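PDB 4P0F: serine protease inhibitor 4, isoform B from Drosophila melanogaster, which probably inhibits serine and cysteine endopeptidases as a member of the serpin family and is captured here in its cleaved form. Local coordinates for residues R92-Q104 with L113-S127. Residues are numbered along the deposited sequence; the frame is centred on the assembly and turned at random.
Sequences RIANKIFVMDGYQ and LSKQFLSAAQSVDFS
Lys96 and Gln122 lie on one face of a parallel strand pair, 91-100 with 120-124, joined by backbone hydrogen bonds from Ala120 N to Asn95 O through to Asp101 N to Val124 O. The lysine, CG anti to the backbone N (chi1 -172°) and extended beyond, runs past Ala120 CB to a hydrogen bond from NZ to Gln122 OE1 (3.2 Å), above the amide's carbonyl plane; a water bridges the same two atoms. On the way its CG lies 3.6 Å above one face of the Phe98 ring, offset toward the rim, while Gln122 OE1 and Val124 CG1 reach that ring's edge. With an alanine here, Gln122 OE1 would probably lose its ammonium donor, the bridging water one of its two anchors, and the Phe98 ring the methylene over its rim. On the other face Ile97 CG2 packs on Ala121 CB (3.6 Å). Asn95 ND2 gives Phe117 O a nearly straight hydrogen bond (2.9 Å, 173°) on a lone pair, while OD1 is held by Asn167. Met100, bent at chi2 and chi3, sets SD at the Phe126 ring edge, a Met-aromatic contact. Strand 120-124 edges the serpin central sheet (sheet A), with 91-100 between it and antiparallel 161-174; helix 129-143 packs against Lys96, Phe98 and Gln122, helix 38-49 against Asn95, Leu113 and Phe117.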
# COMPACT_ATOMS: atom_id res chain seq x y z
N ARG A 92 8.03 2.67 9.79
CA ARG A 92 8.23 1.38 10.43
C ARG A 92 7.52 0.30 9.62
O ARG A 92 6.32 0.39 9.37
CB ARG A 92 7.71 1.39 11.87
CG ARG A 92 8.24 2.53 12.73
CD ARG A 92 9.73 2.39 13.01
NE ARG A 92 10.02 1.30 13.94
CZ ARG A 92 11.23 0.83 14.18
NH1 ARG A 92 12.29 1.34 13.57
NH2 ARG A 92 11.39 -0.16 15.05
N ILE A 93 8.27 -0.73 9.22
CA ILE A 93 7.72 -1.82 8.44
C ILE A 93 7.97 -3.12 9.21
O ILE A 93 9.05 -3.30 9.77
CB ILE A 93 8.34 -1.90 7.04
CG1 ILE A 93 8.24 -0.55 6.34
CG2 ILE A 93 7.63 -2.93 6.19
CD1 ILE A 93 9.15 -0.42 5.13
N ALA A 94 6.97 -3.99 9.25
CA ALA A 94 7.06 -5.23 10.03
C ALA A 94 6.37 -6.39 9.35
O ALA A 94 5.25 -6.26 8.86
CB ALA A 94 6.49 -5.03 11.40
N ASN A 95 7.04 -7.54 9.37
CA ASN A 95 6.51 -8.76 8.82
C ASN A 95 6.37 -9.81 9.90
O ASN A 95 7.21 -9.91 10.80
CB ASN A 95 7.42 -9.28 7.70
CG ASN A 95 7.45 -8.36 6.51
OD1 ASN A 95 6.41 -7.92 6.03
ND2 ASN A 95 8.64 -8.06 6.02
N LYS A 96 5.32 -10.61 9.80
CA LYS A 96 5.14 -11.73 10.71
C LYS A 96 4.33 -12.83 10.06
O LYS A 96 3.41 -12.55 9.30
CB LYS A 96 4.47 -11.28 12.01
CG LYS A 96 4.42 -12.34 13.11
CD LYS A 96 4.26 -11.72 14.49
CE LYS A 96 4.33 -12.76 15.58
NZ LYS A 96 4.34 -12.13 16.94
N ILE A 97 4.66 -14.07 10.39
CA ILE A 97 3.89 -15.21 9.93
C ILE A 97 3.28 -15.91 11.15
O ILE A 97 3.92 -16.05 12.18
CB ILE A 97 4.74 -16.20 9.10
CG1 ILE A 97 3.85 -17.31 8.53
CG2 ILE A 97 5.88 -16.79 9.93
CD1 ILE A 97 4.55 -18.18 7.47
N PHE A 98 2.02 -16.30 11.01
CA PHE A 98 1.29 -16.98 12.06
C PHE A 98 0.94 -18.37 11.55
O PHE A 98 0.28 -18.50 10.52
CB PHE A 98 0.05 -16.20 12.45
CG PHE A 98 0.33 -14.79 12.89
CD1 PHE A 98 0.39 -13.76 11.97
CD2 PHE A 98 0.51 -14.49 14.24
CE1 PHE A 98 0.64 -12.47 12.37
CE2 PHE A 98 0.76 -13.19 14.65
CZ PHE A 98 0.82 -12.18 13.71
N VAL A 99 1.38 -19.40 12.26
CA VAL A 99 1.37 -20.78 11.75
C VAL A 99 0.52 -21.69 12.63
O VAL A 99 0.61 -21.65 13.86
CB VAL A 99 2.80 -21.35 11.68
CG1 VAL A 99 2.82 -22.74 11.01
CG2 VAL A 99 3.71 -20.38 10.93
N MET A 100 -0.33 -22.49 11.99
CA MET A 100 -1.17 -23.47 12.69
C MET A 100 -0.34 -24.29 13.69
O MET A 100 0.70 -24.84 13.32
CB MET A 100 -1.85 -24.39 11.66
CG MET A 100 -2.77 -25.48 12.22
SD MET A 100 -4.35 -24.84 12.82
CE MET A 100 -3.91 -24.40 14.43
N ASP A 101 -0.79 -24.34 14.94
CA ASP A 101 -0.12 -25.17 15.95
C ASP A 101 0.16 -26.56 15.42
O ASP A 101 -0.73 -27.19 14.84
CB ASP A 101 -0.95 -25.31 17.22
CG ASP A 101 -0.96 -24.07 18.09
OD1 ASP A 101 -0.05 -23.21 17.97
OD2 ASP A 101 -1.89 -23.96 18.92
N GLY A 102 1.37 -27.04 15.64
CA GLY A 102 1.75 -28.40 15.29
C GLY A 102 2.40 -28.53 13.93
O GLY A 102 3.06 -29.53 13.64
N TYR A 103 2.22 -27.52 13.07
CA TYR A 103 2.84 -27.52 11.75
C TYR A 103 4.19 -26.80 11.79
O TYR A 103 4.33 -25.77 12.44
CB TYR A 103 1.91 -26.89 10.71
CG TYR A 103 0.76 -27.79 10.37
CD1 TYR A 103 -0.39 -27.79 11.14
CD2 TYR A 103 0.82 -28.67 9.29
CE1 TYR A 103 -1.45 -28.64 10.85
CE2 TYR A 103 -0.23 -29.50 8.99
CZ TYR A 103 -1.37 -29.48 9.77
OH TYR A 103 -2.42 -30.31 9.49
N GLN A 104 5.17 -27.38 11.12
CA GLN A 104 6.51 -26.81 11.04
C GLN A 104 6.75 -26.24 9.66
O GLN A 104 6.42 -26.87 8.65
CB GLN A 104 7.56 -27.87 11.36
CG GLN A 104 7.37 -28.54 12.71
CD GLN A 104 8.55 -29.39 13.09
OE1 GLN A 104 8.55 -30.61 12.92
NE2 GLN A 104 9.59 -28.74 13.62
N LEU A 113 12.44 -16.05 5.24
CA LEU A 113 11.53 -15.12 5.91
C LEU A 113 12.22 -14.40 7.06
O LEU A 113 12.08 -13.20 7.20
CB LEU A 113 10.29 -15.84 6.43
CG LEU A 113 9.24 -16.30 5.42
CD1 LEU A 113 8.20 -17.13 6.15
CD2 LEU A 113 8.60 -15.14 4.69
N SER A 114 12.96 -15.14 7.88
CA SER A 114 13.60 -14.56 9.05
C SER A 114 14.77 -13.64 8.69
O SER A 114 14.84 -12.51 9.18
CB SER A 114 14.10 -15.67 9.98
OG SER A 114 13.07 -16.58 10.28
N LYS A 115 15.68 -14.10 7.84
CA LYS A 115 16.92 -13.38 7.58
C LYS A 115 16.75 -12.25 6.57
O LYS A 115 17.39 -11.21 6.70
CB LYS A 115 18.01 -14.33 7.08
CG LYS A 115 18.50 -15.35 8.09
CD LYS A 115 19.52 -16.27 7.46
CE LYS A 115 20.24 -17.13 8.47
NZ LYS A 115 21.20 -18.05 7.81
N GLN A 116 15.89 -12.45 5.57
CA GLN A 116 15.77 -11.48 4.49
C GLN A 116 14.54 -10.58 4.64
O GLN A 116 14.63 -9.38 4.41
CB GLN A 116 15.72 -12.22 3.14
CG GLN A 116 16.92 -13.12 2.91
CD GLN A 116 18.23 -12.36 2.86
OE1 GLN A 116 18.28 -11.21 2.40
NE2 GLN A 116 19.30 -12.99 3.32
N PHE A 117 13.40 -11.16 5.02
CA PHE A 117 12.19 -10.36 5.23
C PHE A 117 12.07 -9.90 6.68
O PHE A 117 11.13 -9.20 7.04
CB PHE A 117 10.93 -11.14 4.82
CG PHE A 117 10.70 -11.16 3.35
CD1 PHE A 117 11.28 -12.14 2.55
CD2 PHE A 117 9.90 -10.21 2.74
CE1 PHE A 117 11.07 -12.16 1.19
CE2 PHE A 117 9.68 -10.24 1.38
CZ PHE A 117 10.27 -11.21 0.60
N LEU A 118 13.03 -10.30 7.51
CA LEU A 118 13.09 -9.86 8.89
C LEU A 118 11.78 -10.18 9.59
O LEU A 118 11.33 -9.46 10.49
CB LEU A 118 13.40 -8.35 8.95
CG LEU A 118 14.68 -7.91 8.22
CD1 LEU A 118 14.86 -6.40 8.36
CD2 LEU A 118 15.91 -8.64 8.75
N SER A 119 11.19 -11.29 9.19
CA SER A 119 9.87 -11.69 9.66
C SER A 119 9.94 -12.38 11.01
O SER A 119 10.82 -13.20 11.25
CB SER A 119 9.20 -12.62 8.66
OG SER A 119 7.87 -12.89 9.04
N ALA A 120 8.99 -12.03 11.87
CA ALA A 120 8.78 -12.77 13.10
C ALA A 120 7.93 -13.99 12.77
O ALA A 120 7.40 -14.10 11.66
CB ALA A 120 8.10 -11.90 14.15
N ALA A 121 7.80 -14.89 13.73
CA ALA A 121 6.97 -16.08 13.54
C ALA A 121 6.35 -16.49 14.86
O ALA A 121 6.97 -16.37 15.92
CB ALA A 121 7.79 -17.20 12.97
N GLN A 122 5.11 -16.96 14.80
CA GLN A 122 4.37 -17.37 15.98
C GLN A 122 3.39 -18.48 15.63
O GLN A 122 2.78 -18.45 14.57
CB GLN A 122 3.61 -16.18 16.57
CG GLN A 122 2.82 -16.50 17.84
CD GLN A 122 2.15 -15.27 18.43
OE1 GLN A 122 2.13 -14.21 17.83
NE2 GLN A 122 1.59 -15.43 19.62
N SER A 123 3.25 -19.46 16.52
CA SER A 123 2.27 -20.52 16.35
C SER A 123 0.95 -20.10 16.98
O SER A 123 0.93 -19.54 18.07
CB SER A 123 2.76 -21.82 16.97
OG SER A 123 3.93 -22.29 16.32
N VAL A 124 -0.16 -20.36 16.28
CA VAL A 124 -1.50 -20.05 16.79
C VAL A 124 -2.45 -21.20 16.51
O VAL A 124 -2.19 -22.04 15.65
CB VAL A 124 -2.07 -18.75 16.14
CG1 VAL A 124 -1.15 -17.56 16.41
CG2 VAL A 124 -2.28 -18.93 14.65
N ASP A 125 -3.56 -21.24 17.24
CA ASP A 125 -4.57 -22.28 17.07
C ASP A 125 -5.74 -21.74 16.24
O ASP A 125 -6.64 -21.10 16.79
CB ASP A 125 -5.06 -22.79 18.43
CG ASP A 125 -6.02 -23.96 18.31
OD1 ASP A 125 -6.43 -24.29 17.18
OD2 ASP A 125 -6.38 -24.54 19.35
N PHE A 126 -5.72 -21.99 14.93
CA PHE A 126 -6.76 -21.45 14.04
C PHE A 126 -8.14 -22.10 14.25
O PHE A 126 -9.14 -21.55 13.80
CB PHE A 126 -6.33 -21.61 12.58
CG PHE A 126 -5.24 -20.65 12.15
CD1 PHE A 126 -5.44 -19.27 12.19
CD2 PHE A 126 -4.03 -21.13 11.66
CE1 PHE A 126 -4.44 -18.41 11.77
CE2 PHE A 126 -3.03 -20.27 11.26
CZ PHE A 126 -3.24 -18.91 11.32
N SER A 127 -8.19 -23.25 14.90
CA SER A 127 -9.47 -23.85 15.26
C SER A 127 -10.20 -22.96 16.26
O SER A 127 -11.43 -22.88 16.27
CB SER A 127 -9.28 -25.26 15.83
OG SER A 127 -8.69 -26.09 14.86
O HOH W 1 9.82 -7.21 10.26
O HOH W 2 1.82 -11.60 18.02
O HOH W 3 3.33 -23.96 14.24